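Local coordinates for PrgA (Enterococcus faecalis, PDB 6Z9K), which provides surface exclusion against unwanted conjugation as a cell-wall-anchored protein reaching far outside the cell, and is represented here by its metal-binding CAP domain, at residues Leu76-Leu84 against Thr195-Gly203; Glu144-Glu152 against Leu163-Met174. All coordinates share one frame; numbering follows the deposited sequence.

Interaction 1. Residues Leu76-Leu84 against Thr195-Gly203; sequences LSVYTTELL and TALGVSLSG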
ATOM      1  N   LEU A  76       2.183   9.322   4.807  1.00 20.30           N
ATOM      2  CA  LEU A  76       1.805   8.498   3.645  1.00 19.83           C
ATOM      3  C   LEU A  76       1.940   7.020   3.996  1.00 18.14           C
ATOM      4  O   LEU A  76       1.007   6.268   3.696  1.00 17.58           O
ATOM      5  CB  LEU A  76       2.669   8.878   2.454  1.00 21.25           C
ATOM      6  CG  LEU A  76       2.188   8.356   1.109  1.00 22.94           C
ATOM      7  CD1 LEU A  76       0.869   9.002   0.714  1.00 24.62           C
ATOM      8  CD2 LEU A  76       3.269   8.498   0.038  1.00 24.35           C
ATOM      9  N   SER A  77       3.035   6.635   4.635  1.00 16.43           N
ATOM     10  CA  SER A  77       3.279   5.221   5.004  1.00 15.59           C
ATOM     11  C   SER A  77       2.316   4.800   6.126  1.00 16.13           C
ATOM     12  O   SER A  77       1.779   3.693   6.026  1.00 15.71           O
ATOM     13  CB  SER A  77       4.704   5.006   5.420  1.00 15.94           C
ATOM     14  OG  SER A  77       5.559   4.981   4.276  1.00 16.11           O
ATOM     15  N   VAL A  78       2.097   5.667   7.097  1.00 17.13           N
ATOM     16  CA  VAL A  78       1.226   5.302   8.237  1.00 17.42           C
ATOM     17  C   VAL A  78      -0.194   5.150   7.708  1.00 17.25           C
ATOM     18  O   VAL A  78      -0.901   4.198   8.117  1.00 17.31           O
ATOM     19  CB  VAL A  78       1.311   6.301   9.399  1.00 18.70           C
ATOM     20  CG1 VAL A  78       0.197   6.022  10.382  1.00 19.59           C
ATOM     21  CG2 VAL A  78       2.662   6.278  10.072  1.00 19.18           C
ATOM     22  N   TYR A  79      -0.662   6.052   6.836  1.00 16.53           N
ATOM     23  CA  TYR A  79      -2.042   5.998   6.294  1.00 16.44           C
ATOM     24  C   TYR A  79      -2.300   4.644   5.636  1.00 15.86           C
ATOM     25  O   TYR A  79      -3.271   3.923   5.907  1.00 15.76           O
ATOM     26  CB  TYR A  79      -2.232   7.093   5.262  1.00 16.86           C
ATOM     27  CG  TYR A  79      -3.469   6.922   4.440  1.00 16.71           C
ATOM     28  CD1 TYR A  79      -4.720   7.272   4.920  1.00 17.14           C
ATOM     29  CD2 TYR A  79      -3.418   6.401   3.179  1.00 16.16           C
ATOM     30  CE1 TYR A  79      -5.863   7.118   4.157  1.00 17.50           C
ATOM     31  CE2 TYR A  79      -4.546   6.220   2.404  1.00 16.92           C
ATOM     32  CZ  TYR A  79      -5.796   6.563   2.885  1.00 17.34           C
ATOM     33  OH  TYR A  79      -6.918   6.436   2.101  1.00 17.80           O
ATOM     34  N   THR A  80      -1.320   4.232   4.828  1.00 14.79           N
ATOM     35  CA  THR A  80      -1.431   3.005   4.016  1.00 15.17           C
ATOM     36  C   THR A  80      -1.335   1.769   4.912  1.00 15.26           C
ATOM     37  O   THR A  80      -2.134   0.847   4.779  1.00 14.84           O
ATOM     38  CB  THR A  80      -0.321   2.970   2.974  1.00 15.15           C
ATOM     39  OG1 THR A  80      -0.298   4.197   2.229  1.00 15.64           O
ATOM     40  CG2 THR A  80      -0.474   1.774   2.059  1.00 15.24           C
ATOM     41  N   THR A  81      -0.437   1.822   5.873  1.00 15.37           N
ATOM     42  CA  THR A  81      -0.176   0.681   6.768  1.00 16.36           C
ATOM     43  C   THR A  81      -1.394   0.496   7.664  1.00 16.60           C
ATOM     44  O   THR A  81      -1.753  -0.654   7.999  1.00 16.55           O
ATOM     45  CB  THR A  81       1.158   0.838   7.493  1.00 17.37           C
ATOM     46  OG1 THR A  81       2.209   1.040   6.525  1.00 17.50           O
ATOM     47  CG2 THR A  81       1.463  -0.424   8.261  1.00 17.42           C
ATOM     48  N   GLU A  82      -2.031   1.567   8.085  1.00 16.40           N
ATOM     49  CA  GLU A  82      -3.263   1.435   8.916  1.00 18.06           C
ATOM     50  C   GLU A  82      -4.308   0.676   8.120  1.00 17.51           C
ATOM     51  O   GLU A  82      -4.981  -0.216   8.687  1.00 17.17           O
ATOM     52  CB  GLU A  82      -3.785   2.812   9.294  1.00 19.16           C
ATOM     53  CG  GLU A  82      -3.028   3.461  10.451  1.00 21.50           C
ATOM     54  CD  GLU A  82      -3.481   4.867  10.775  1.00 24.33           C
ATOM     55  OE1 GLU A  82      -4.281   5.418  10.007  1.00 25.11           O
ATOM     56  OE2 GLU A  82      -3.000   5.406  11.792  1.00 24.71           O
ATOM     57  N   LEU A  83      -4.525   1.060   6.855  1.00 16.20           N
ATOM     58  CA  LEU A  83      -5.566   0.366   6.077  1.00 16.29           C
ATOM     59  C   LEU A  83      -5.214  -1.115   5.930  1.00 15.43           C
ATOM     60  O   LEU A  83      -6.126  -1.979   6.091  1.00 15.97           O
ATOM     61  CB  LEU A  83      -5.704   0.989   4.685  1.00 17.38           C
ATOM     62  CG  LEU A  83      -6.181   2.430   4.691  1.00 19.67           C
ATOM     63  CD1 LEU A  83      -6.330   2.943   3.237  1.00 20.30           C
ATOM     64  CD2 LEU A  83      -7.460   2.606   5.464  1.00 22.82           C
ATOM     65  N   LEU A  84      -3.984  -1.426   5.585  1.00 15.17           N
ATOM     66  CA  LEU A  84      -3.605  -2.826   5.345  1.00 15.21           C
ATOM     67  C   LEU A  84      -3.613  -3.620   6.655  1.00 14.93           C
ATOM     68  O   LEU A  84      -4.054  -4.782   6.645  1.00 16.00           O
ATOM     69  CB  LEU A  84      -2.260  -2.880   4.631  1.00 15.84           C
ATOM     70  CG  LEU A  84      -1.816  -4.269   4.231  1.00 16.92           C
ATOM     71  CD1 LEU A  84      -2.849  -4.983   3.337  1.00 17.20           C
ATOM     72  CD2 LEU A  84      -0.462  -4.189   3.516  1.00 17.51           C
ATOM     73  N   THR A 195       6.621  -7.673   8.488  1.00 20.89           N
ATOM     74  CA  THR A 195       6.683  -6.853   9.705  1.00 23.31           C
ATOM     75  C   THR A 195       6.837  -5.381   9.387  1.00 19.02           C
ATOM     76  O   THR A 195       6.782  -4.611  10.349  1.00 19.50           O
ATOM     77  CB  THR A 195       7.853  -7.305  10.592  1.00 24.81           C
ATOM     78  OG1 THR A 195       9.088  -7.074   9.939  1.00 28.99           O
ATOM     79  CG2 THR A 195       7.662  -8.747  10.998  1.00 30.54           C
ATOM     80  N   ALA A 196       7.016  -4.966   8.113  1.00 17.36           N
ATOM     81  CA  ALA A 196       7.343  -3.555   7.846  1.00 16.71           C
ATOM     82  C   ALA A 196       6.805  -3.139   6.486  1.00 15.10           C
ATOM     83  O   ALA A 196       6.685  -3.994   5.584  1.00 16.06           O
ATOM     84  CB  ALA A 196       8.842  -3.343   7.901  1.00 17.21           C
ATOM     85  N   LEU A 197       6.427  -1.884   6.379  1.00 14.66           N
ATOM     86  CA  LEU A 197       5.920  -1.322   5.105  1.00 15.42           C
ATOM     87  C   LEU A 197       6.414   0.110   4.973  1.00 15.11           C
ATOM     88  O   LEU A 197       6.461   0.856   5.939  1.00 15.64           O
ATOM     89  CB  LEU A 197       4.389  -1.415   5.096  1.00 16.25           C
ATOM     90  CG  LEU A 197       3.737  -1.093   3.755  1.00 17.33           C
ATOM     91  CD1 LEU A 197       2.422  -1.826   3.633  1.00 16.97           C
ATOM     92  CD2 LEU A 197       3.475   0.390   3.598  1.00 18.15           C
ATOM     93  N   GLY A 198       6.702   0.491   3.728  1.00 14.91           N
ATOM     94  CA  GLY A 198       6.971   1.882   3.351  1.00 14.78           C
ATOM     95  C   GLY A 198       6.244   2.161   2.044  1.00 14.52           C
ATOM     96  O   GLY A 198       6.240   1.260   1.175  1.00 14.39           O
ATOM     97  N   VAL A 199       5.751   3.371   1.851  1.00 15.10           N
ATOM     98  CA  VAL A 199       5.082   3.789   0.585  1.00 16.01           C
ATOM     99  C   VAL A 199       5.863   4.923  -0.043  1.00 17.28           C
ATOM    100  O   VAL A 199       6.135   5.910   0.623  1.00 17.89           O
ATOM    101  CB  VAL A 199       3.614   4.208   0.825  1.00 17.93           C
ATOM    102  CG1 VAL A 199       2.945   4.597  -0.486  1.00 19.43           C
ATOM    103  CG2 VAL A 199       2.847   3.101   1.540  1.00 19.27           C
ATOM    104  N   SER A 200       6.164   4.792  -1.314  1.00 15.88           N
ATOM    105  CA  SER A 200       6.783   5.906  -2.039  1.00 15.70           C
ATOM    106  C   SER A 200       6.031   6.148  -3.344  1.00 16.38           C
ATOM    107  O   SER A 200       5.133   5.389  -3.726  1.00 16.10           O
ATOM    108  CB  SER A 200       8.225   5.600  -2.288  1.00 15.55           C
ATOM    109  OG  SER A 200       8.348   4.339  -2.944  1.00 15.07           O
ATOM    110  N   LEU A 201       6.460   7.199  -4.014  1.00 16.68           N
ATOM    111  CA  LEU A 201       5.798   7.729  -5.226  1.00 17.24           C
ATOM    112  C   LEU A 201       6.903   8.081  -6.228  1.00 17.73           C
ATOM    113  O   LEU A 201       7.974   8.518  -5.797  1.00 18.35           O
ATOM    114  CB  LEU A 201       5.048   9.022  -4.886  1.00 18.43           C
ATOM    115  CG  LEU A 201       4.016   8.955  -3.766  1.00 18.16           C
ATOM    116  CD1 LEU A 201       3.489  10.364  -3.458  1.00 19.13           C
ATOM    117  CD2 LEU A 201       2.904   8.007  -4.117  1.00 18.81           C
ATOM    118  N   SER A 202       6.650   7.913  -7.513  1.00 18.11           N
ATOM    119  CA  SER A 202       7.642   8.340  -8.522  1.00 19.17           C
ATOM    120  C   SER A 202       6.904   8.822  -9.770  1.00 21.14           C
ATOM    121  O   SER A 202       5.737   8.429 -10.001  1.00 20.83           O
ATOM    122  CB  SER A 202       8.646   7.256  -8.827  1.00 18.75           C
ATOM    123  OG  SER A 202       8.101   6.143  -9.502  1.00 18.64           O
ATOM    124  N   GLY A 203       7.646   9.585 -10.565  1.00 21.69           N
ATOM    125  CA  GLY A 203       7.065  10.083 -11.806  1.00 23.81           C
ATOM    126  C   GLY A 203       7.735  11.379 -12.203  1.00 26.10           C
ATOM    127  O   GLY A 203       8.098  12.143 -11.317  1.00 27.85           O
TER
HETATM  128  O   HOH W   1       6.726   7.010   2.970  1.00 19.40           O

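Interaction 2. Residues Glu144-Glu152 against Leu163-Met174; sequences ENLGGGYYE and LQESIRKMLVNM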
ATOM      1  N   GLU A 144       8.071  -5.225  -3.861  1.00 15.03           N
ATOM      2  CA  GLU A 144       7.187  -4.146  -4.330  1.00 14.68           C
ATOM      3  C   GLU A 144       5.836  -4.638  -4.851  1.00 14.31           C
ATOM      4  O   GLU A 144       5.765  -5.590  -5.653  1.00 14.81           O
ATOM      5  CB  GLU A 144       7.940  -3.373  -5.427  1.00 15.91           C
ATOM      6  CG  GLU A 144       7.112  -2.299  -6.103  1.00 16.83           C
ATOM      7  CD  GLU A 144       7.928  -1.532  -7.132  1.00 18.10           C
ATOM      8  OE1 GLU A 144       7.977  -1.975  -8.279  1.00 17.92           O
ATOM      9  OE2 GLU A 144       8.557  -0.556  -6.691  1.00 18.51           O
ATOM     10  N   ASN A 145       4.774  -3.941  -4.454  1.00 14.33           N
ATOM     11  CA  ASN A 145       3.449  -3.934  -5.126  1.00 15.38           C
ATOM     12  C   ASN A 145       3.301  -2.533  -5.728  1.00 14.82           C
ATOM     13  O   ASN A 145       3.364  -1.560  -5.013  1.00 14.92           O
ATOM     14  CB  ASN A 145       2.353  -4.342  -4.145  1.00 16.18           C
ATOM     15  CG  ASN A 145       2.453  -5.806  -3.790  1.00 17.33           C
ATOM     16  OD1 ASN A 145       2.074  -6.670  -4.596  1.00 19.81           O
ATOM     17  ND2 ASN A 145       2.962  -6.109  -2.593  1.00 17.86           N
ATOM     18  N   LEU A 146       3.128  -2.469  -7.036  1.00 15.23           N
ATOM     19  CA  LEU A 146       3.192  -1.199  -7.769  1.00 17.08           C
ATOM     20  C   LEU A 146       1.812  -0.856  -8.329  1.00 17.62           C
ATOM     21  O   LEU A 146       1.211  -1.686  -8.971  1.00 19.42           O
ATOM     22  CB  LEU A 146       4.230  -1.385  -8.888  1.00 18.19           C
ATOM     23  CG  LEU A 146       4.591  -0.214  -9.763  1.00 20.53           C
ATOM     24  CD1 LEU A 146       5.205   0.913  -8.955  1.00 21.44           C
ATOM     25  CD2 LEU A 146       5.545  -0.700 -10.847  1.00 19.87           C
ATOM     26  N   GLY A 147       1.366   0.350  -8.069  1.00 19.02           N
ATOM     27  CA  GLY A 147       0.133   0.890  -8.657  1.00 19.72           C
ATOM     28  C   GLY A 147       0.425   1.976  -9.640  1.00 19.23           C
ATOM     29  O   GLY A 147       0.908   2.998  -9.235  1.00 19.02           O
ATOM     30  N   GLY A 148       0.119   1.785 -10.921  1.00 21.90           N
ATOM     31  CA  GLY A 148       0.391   2.817 -11.912  1.00 23.23           C
ATOM     32  C   GLY A 148      -0.894   3.328 -12.519  1.00 23.21           C
ATOM     33  O   GLY A 148      -1.781   2.545 -12.522  1.00 26.20           O
ATOM     34  N   GLY A 149      -0.970   4.628 -12.726  1.00 24.93           N
ATOM     35  CA  GLY A 149      -2.073   5.275 -13.459  1.00 25.97           C
ATOM     36  C   GLY A 149      -3.276   5.540 -12.562  1.00 25.37           C
ATOM     37  O   GLY A 149      -4.398   5.694 -13.097  1.00 24.02           O
ATOM     38  N   TYR A 150      -3.035   5.656 -11.262  1.00 22.99           N
ATOM     39  CA  TYR A 150      -4.113   5.938 -10.292  1.00 23.54           C
ATOM     40  C   TYR A 150      -4.234   7.442 -10.070  1.00 25.35           C
ATOM     41  O   TYR A 150      -5.251   7.859  -9.496  1.00 25.80           O
ATOM     42  CB  TYR A 150      -3.835   5.246  -8.964  1.00 21.38           C
ATOM     43  CG  TYR A 150      -4.199   3.802  -8.967  1.00 21.75           C
ATOM     44  CD1 TYR A 150      -3.312   2.824  -9.384  1.00 21.58           C
ATOM     45  CD2 TYR A 150      -5.453   3.372  -8.535  1.00 20.29           C
ATOM     46  CE1 TYR A 150      -3.680   1.496  -9.425  1.00 22.10           C
ATOM     47  CE2 TYR A 150      -5.812   2.050  -8.536  1.00 20.70           C
ATOM     48  CZ  TYR A 150      -4.932   1.092  -8.972  1.00 21.43           C
ATOM     49  OH  TYR A 150      -5.439  -0.169  -8.961  1.00 22.57           O
ATOM     50  N   TYR A 151      -3.248   8.236 -10.481  1.00 26.07           N
ATOM     51  CA  TYR A 151      -3.231   9.712 -10.259  1.00 27.13           C
ATOM     52  C   TYR A 151      -2.353  10.398 -11.325  1.00 29.87           C
ATOM     53  O   TYR A 151      -1.799   9.714 -12.156  1.00 29.28           O
ATOM     54  CB  TYR A 151      -2.816  10.056  -8.817  1.00 25.65           C
ATOM     55  CG  TYR A 151      -1.357   9.831  -8.510  1.00 23.45           C
ATOM     56  CD1 TYR A 151      -0.859   8.570  -8.232  1.00 22.11           C
ATOM     57  CD2 TYR A 151      -0.477  10.879  -8.409  1.00 23.31           C
ATOM     58  CE1 TYR A 151       0.490   8.337  -7.970  1.00 21.36           C
ATOM     59  CE2 TYR A 151       0.862  10.676  -8.123  1.00 22.88           C
ATOM     60  CZ  TYR A 151       1.361   9.405  -7.891  1.00 21.66           C
ATOM     61  OH  TYR A 151       2.699   9.189  -7.630  1.00 21.23           O
ATOM     62  N   GLU A 152      -2.362  11.732 -11.362  1.00 35.67           N
ATOM     63  CA  GLU A 152      -1.580  12.573 -12.317  1.00 39.32           C
ATOM     64  C   GLU A 152      -0.823  13.651 -11.541  1.00 38.69           C
ATOM     65  O   GLU A 152      -1.369  14.101 -10.559  1.00 41.56           O
ATOM     66  CB  GLU A 152      -2.492  13.264 -13.338  1.00 42.41           C
ATOM     67  CG  GLU A 152      -3.198  12.310 -14.292  1.00 44.38           C
ATOM     68  CD  GLU A 152      -4.434  11.633 -13.720  1.00 44.62           C
ATOM     69  OE1 GLU A 152      -4.501  10.381 -13.742  1.00 47.07           O
ATOM     70  OE2 GLU A 152      -5.323  12.348 -13.270  1.00 46.12           O
ATOM     71  N   LEU A 163      -3.999  11.519  -3.252  1.00 21.84           N
ATOM     72  CA  LEU A 163      -3.108  10.384  -2.906  1.00 21.30           C
ATOM     73  C   LEU A 163      -3.834   9.397  -1.987  1.00 19.38           C
ATOM     74  O   LEU A 163      -3.697   8.184  -2.200  1.00 19.09           O
ATOM     75  CB  LEU A 163      -1.843  10.883  -2.236  1.00 21.47           C
ATOM     76  CG  LEU A 163      -0.911  11.715  -3.111  1.00 23.99           C
ATOM     77  CD1 LEU A 163       0.180  12.367  -2.252  1.00 23.75           C
ATOM     78  CD2 LEU A 163      -0.350  10.850  -4.234  1.00 23.83           C
ATOM     79  N   GLN A 164      -4.591   9.844  -0.979  1.00 19.57           N
ATOM     80  CA  GLN A 164      -5.240   8.890  -0.029  1.00 19.46           C
ATOM     81  C   GLN A 164      -6.330   8.131  -0.783  1.00 18.49           C
ATOM     82  O   GLN A 164      -6.517   6.928  -0.543  1.00 18.07           O
ATOM     83  CB  GLN A 164      -5.809   9.605   1.200  1.00 21.12           C
ATOM     84  CG  GLN A 164      -4.710  10.137   2.105  1.00 23.10           C
ATOM     85  CD  GLN A 164      -5.181  10.687   3.434  1.00 25.12           C
ATOM     86  OE1 GLN A 164      -6.375  10.818   3.692  1.00 29.37           O
ATOM     87  NE2 GLN A 164      -4.227  10.813   4.344  1.00 28.56           N
ATOM     88  N   GLU A 165      -7.027   8.818  -1.670  1.00 19.39           N
ATOM     89  CA  GLU A 165      -8.105   8.197  -2.484  1.00 19.83           C
ATOM     90  C   GLU A 165      -7.475   7.127  -3.372  1.00 17.96           C
ATOM     91  O   GLU A 165      -8.027   6.013  -3.451  1.00 18.06           O
ATOM     92  CB  GLU A 165      -8.841   9.274  -3.279  1.00 22.44           C
ATOM     93  CG  GLU A 165     -10.026   8.800  -4.133  1.00 25.23           C
ATOM     94  CD  GLU A 165     -10.637   9.993  -4.866  1.00 31.25           C
ATOM     95  OE1 GLU A 165      -9.830  10.784  -5.463  1.00 32.61           O
ATOM     96  OE2 GLU A 165     -11.890  10.185  -4.811  1.00 38.80           O
ATOM     97  N   SER A 166      -6.381   7.449  -4.047  1.00 18.31           N
ATOM     98  CA  SER A 166      -5.711   6.525  -4.991  1.00 17.68           C
ATOM     99  C   SER A 166      -5.189   5.298  -4.245  1.00 16.87           C
ATOM    100  O   SER A 166      -5.266   4.180  -4.756  1.00 16.30           O
ATOM    101  CB  SER A 166      -4.585   7.283  -5.659  1.00 18.63           C
ATOM    102  OG  SER A 166      -5.097   8.336  -6.494  1.00 21.05           O
ATOM    103  N   ILE A 167      -4.575   5.523  -3.099  1.00 16.19           N
ATOM    104  CA  ILE A 167      -4.003   4.410  -2.307  1.00 15.75           C
ATOM    105  C   ILE A 167      -5.120   3.470  -1.882  1.00 14.88           C
ATOM    106  O   ILE A 167      -4.945   2.227  -2.008  1.00 14.99           O
ATOM    107  CB  ILE A 167      -3.143   4.926  -1.146  1.00 15.48           C
ATOM    108  CG1 ILE A 167      -1.853   5.546  -1.677  1.00 15.98           C
ATOM    109  CG2 ILE A 167      -2.929   3.802  -0.145  1.00 15.66           C
ATOM    110  CD1 ILE A 167      -1.120   6.346  -0.661  1.00 16.69           C
ATOM    111  N   ARG A 168      -6.236   3.989  -1.394  1.00 15.46           N
ATOM    112  CA  ARG A 168      -7.285   3.048  -0.957  1.00 15.44           C
ATOM    113  C   ARG A 168      -7.801   2.285  -2.184  1.00 15.78           C
ATOM    114  O   ARG A 168      -8.069   1.100  -2.053  1.00 16.30           O
ATOM    115  CB  ARG A 168      -8.406   3.785  -0.239  1.00 17.11           C
ATOM    116  CG  ARG A 168      -9.409   2.816   0.375  1.00 16.68           C
ATOM    117  CD  ARG A 168     -10.591   3.595   0.944  1.00 17.58           C
ATOM    118  NE  ARG A 168     -11.532   2.737   1.656  1.00 17.98           N
ATOM    119  CZ  ARG A 168     -12.568   2.098   1.126  1.00 18.15           C
ATOM    120  NH1 ARG A 168     -12.870   2.205  -0.136  1.00 18.36           N
ATOM    121  NH2 ARG A 168     -13.358   1.364   1.896  1.00 19.31           N
ATOM    122  N   LYS A 169      -8.001   2.927  -3.322  1.00 16.38           N
ATOM    123  CA  LYS A 169      -8.535   2.289  -4.549  1.00 18.38           C
ATOM    124  C   LYS A 169      -7.544   1.208  -4.972  1.00 17.97           C
ATOM    125  O   LYS A 169      -7.959   0.111  -5.346  1.00 17.91           O
ATOM    126  CB  LYS A 169      -8.744   3.318  -5.675  1.00 20.78           C
ATOM    127  CG  LYS A 169      -9.463   2.725  -6.875  1.00 23.44           C
ATOM    128  CD  LYS A 169      -9.833   3.786  -7.871  1.00 27.56           C
ATOM    129  CE  LYS A 169     -10.120   3.207  -9.243  1.00 32.09           C
ATOM    130  NZ  LYS A 169     -10.114   4.271 -10.302  1.00 34.62           N
ATOM    131  N   MET A 170      -6.250   1.524  -4.934  1.00 17.58           N
ATOM    132  CA  MET A 170      -5.196   0.534  -5.256  1.00 17.83           C
ATOM    133  C   MET A 170      -5.283  -0.680  -4.334  1.00 17.47           C
ATOM    134  O   MET A 170      -5.252  -1.818  -4.828  1.00 16.07           O
ATOM    135  CB  MET A 170      -3.812   1.196  -5.174  1.00 19.20           C
ATOM    136  CG  MET A 170      -2.693   0.237  -5.389  1.00 21.08           C
ATOM    137  SD  MET A 170      -1.119   1.056  -5.062  1.00 23.14           S
ATOM    138  CE  MET A 170      -1.701   2.710  -4.763  1.00 30.76           C
ATOM    139  N   LEU A 171      -5.427  -0.490  -3.029  1.00 16.27           N
ATOM    140  CA  LEU A 171      -5.522  -1.657  -2.124  1.00 15.79           C
ATOM    141  C   LEU A 171      -6.785  -2.446  -2.428  1.00 15.65           C
ATOM    142  O   LEU A 171      -6.720  -3.664  -2.394  1.00 15.09           O
ATOM    143  CB  LEU A 171      -5.499  -1.183  -0.663  1.00 16.27           C
ATOM    144  CG  LEU A 171      -4.169  -0.597  -0.176  1.00 16.77           C
ATOM    145  CD1 LEU A 171      -4.314   0.014   1.213  1.00 17.53           C
ATOM    146  CD2 LEU A 171      -3.064  -1.641  -0.220  1.00 16.70           C
ATOM    147  N   VAL A 172      -7.906  -1.771  -2.667  1.00 15.95           N
ATOM    148  CA  VAL A 172      -9.203  -2.454  -2.950  1.00 16.54           C
ATOM    149  C   VAL A 172      -8.998  -3.315  -4.185  1.00 17.09           C
ATOM    150  O   VAL A 172      -9.453  -4.467  -4.205  1.00 17.39           O
ATOM    151  CB  VAL A 172     -10.338  -1.437  -3.093  1.00 17.49           C
ATOM    152  CG1 VAL A 172     -11.566  -1.977  -3.747  1.00 17.54           C
ATOM    153  CG2 VAL A 172     -10.663  -0.808  -1.745  1.00 17.42           C
ATOM    154  N   ASN A 173      -8.354  -2.759  -5.189  1.00 17.20           N
ATOM    155  CA  ASN A 173      -8.179  -3.473  -6.473  1.00 18.77           C
ATOM    156  C   ASN A 173      -7.233  -4.654  -6.299  1.00 16.74           C
ATOM    157  O   ASN A 173      -7.498  -5.702  -6.965  1.00 18.32           O
ATOM    158  CB  ASN A 173      -7.703  -2.505  -7.560  1.00 19.14           C
ATOM    159  CG  ASN A 173      -8.822  -1.642  -8.095  1.00 20.93           C
ATOM    160  OD1 ASN A 173     -10.013  -1.885  -7.852  1.00 21.45           O
ATOM    161  ND2 ASN A 173      -8.405  -0.618  -8.840  1.00 22.21           N
ATOM    162  N   MET A 174      -6.228  -4.535  -5.459  1.00 16.04           N
ATOM    163  CA  MET A 174      -5.279  -5.622  -5.244  1.00 16.30           C
ATOM    164  C   MET A 174      -5.911  -6.712  -4.372  1.00 17.37           C
ATOM    165  O   MET A 174      -5.640  -7.870  -4.620  1.00 17.52           O
ATOM    166  CB  MET A 174      -3.993  -5.114  -4.625  1.00 17.23           C
ATOM    167  CG  MET A 174      -3.178  -4.329  -5.638  1.00 18.11           C
ATOM    168  SD  MET A 174      -1.663  -3.662  -4.878  1.00 20.99           S
ATOM    169  CE  MET A 174      -0.830  -3.090  -6.353  1.00 21.20           C
TER

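Interaction 1. Residues Leu76-Leu84 against Thr195-Gly203
Val199 is the main bump of the strand and fits between Leu76, Ser77 and Thr80 of the helix. Its two methyl groups divide the work. CG2 presses on Thr80, with CG2 to Thr80 CB at 3.5 Å, tighter than usual for two carbons. CG1 lies against Leu76, whose side chain crosses that of Val199 at about a right angle. CG of Leu76 is anti to the backbone N (chi1 -166°), and CD2 then meets Leu201 tip to tip, 3.9 Å from Leu201 CG. Leu197 fills the next hollow, between Thr81 and Leu84. Its CD2 is 3.3 Å from Thr81 OG1, and its CD1 is 3.7 Å from Leu84 CD2.

Gly198 lies between these two bumps, and the backbone comes close to the helix here. Val199 N donates a nearly straight bond to Ser77 OG (2.9 Å, 162°). A water also joins Ser77 OG to Val199 O, so Ser77 is tied to both polar backbone atoms of Val199. The threonine hydroxyls turn back to their own helix. Thr80 OG1 donates to Leu76 O at 2.9 Å, and Thr81 OG1 to Ser77 O at 2.7 Å. This leaves their polar ends satisfied while they pack against apolar groups.

The contact is buried and packs helix 70-90 on an outer strand of the three-stranded antiparallel sheet of the CAP domain. Strand 211-217 pairs with 196-202. Helix 100-112 touches Ser77, Ser200 and Leu201, and helix 160-176 lies against this part of helix 70-90.

Interaction 2. Residues Glu144-Glu152 against Leu163-Met174
Tyr150 lies along helix 163-174 and has more surface buried here than any other residue of the contact. Its CG is anti to the carbonyl carbon (chi1 -80°), which carries the ring from Ser166 past Met170 to Asn173. Met170 CB sits over one face in a CH-pi contact, 4.1 Å from the centre of the Tyr150 ring. The sulfur of Met170 stands farther above the same ring, 5.4 Å from its centre, a distant Met-aromatic contact. At the far end Asn173 ND2 donates to Tyr150 OH (3.0 Å, 170°). The hydroxyl oxygen lies in the amide plane of Asn173, while ring and amide planes are 44° apart. This bond anchors the hydroxyl end of Tyr150; both residues are partly exposed.

Met170 and Met174 fill the space between helix and strand. Gly147 has no side chain, and Met170 SD rests directly on its backbone, 3.8 Å from Gly147 CA. The chain of Met174 is extended beyond CG, and its CE reaches Leu146 O at 3.6 Å.

Ser166 packs its CB on Tyr150 CB. Its OG is hydrogen-bonded to Thr162 O of its own helix and also lies 3.0 Å from Tyr150 O. Beyond it, Leu163 CD2 covers one face of the Tyr151 ring, 4.2 Å from the ring centre.

Helix 160-176 thus backs outer strand 144-148, which carries Leu146 of the magnesium site, and the loop after it. Strand 211-217 pairs with 144-148 and adds Ile212 beside Met170 and Tyr151. Helix 184-189 brings His185, the other residue of that site, beside Asn145 and Met174, and helix 70-90 lies against Ile167.

Overall arrangement
Interactions 1 and 2 have centres 11 Å apart and reach the two outer strands of one three-stranded sheet, with 211-217 between them. Their helices also meet: Leu76 CD1 packs on Ile167 CD1 at 3.6 Å, and Tyr79 OH probably bonds to Gln164 O at 2.7 Å. A second join is made where Tyr151 OH, hydrogen-bonded to Lys211 O, touches Leu201 CB at 3.6 Å. Interaction 2 is the closer to the metal. It contains Leu146, which with His185 belongs to the magnesium site; the Leu146 side chain is about 4 Å from the ion. Interaction 1 lies deeper, with the Val199 side chain about 13 Å from the ion.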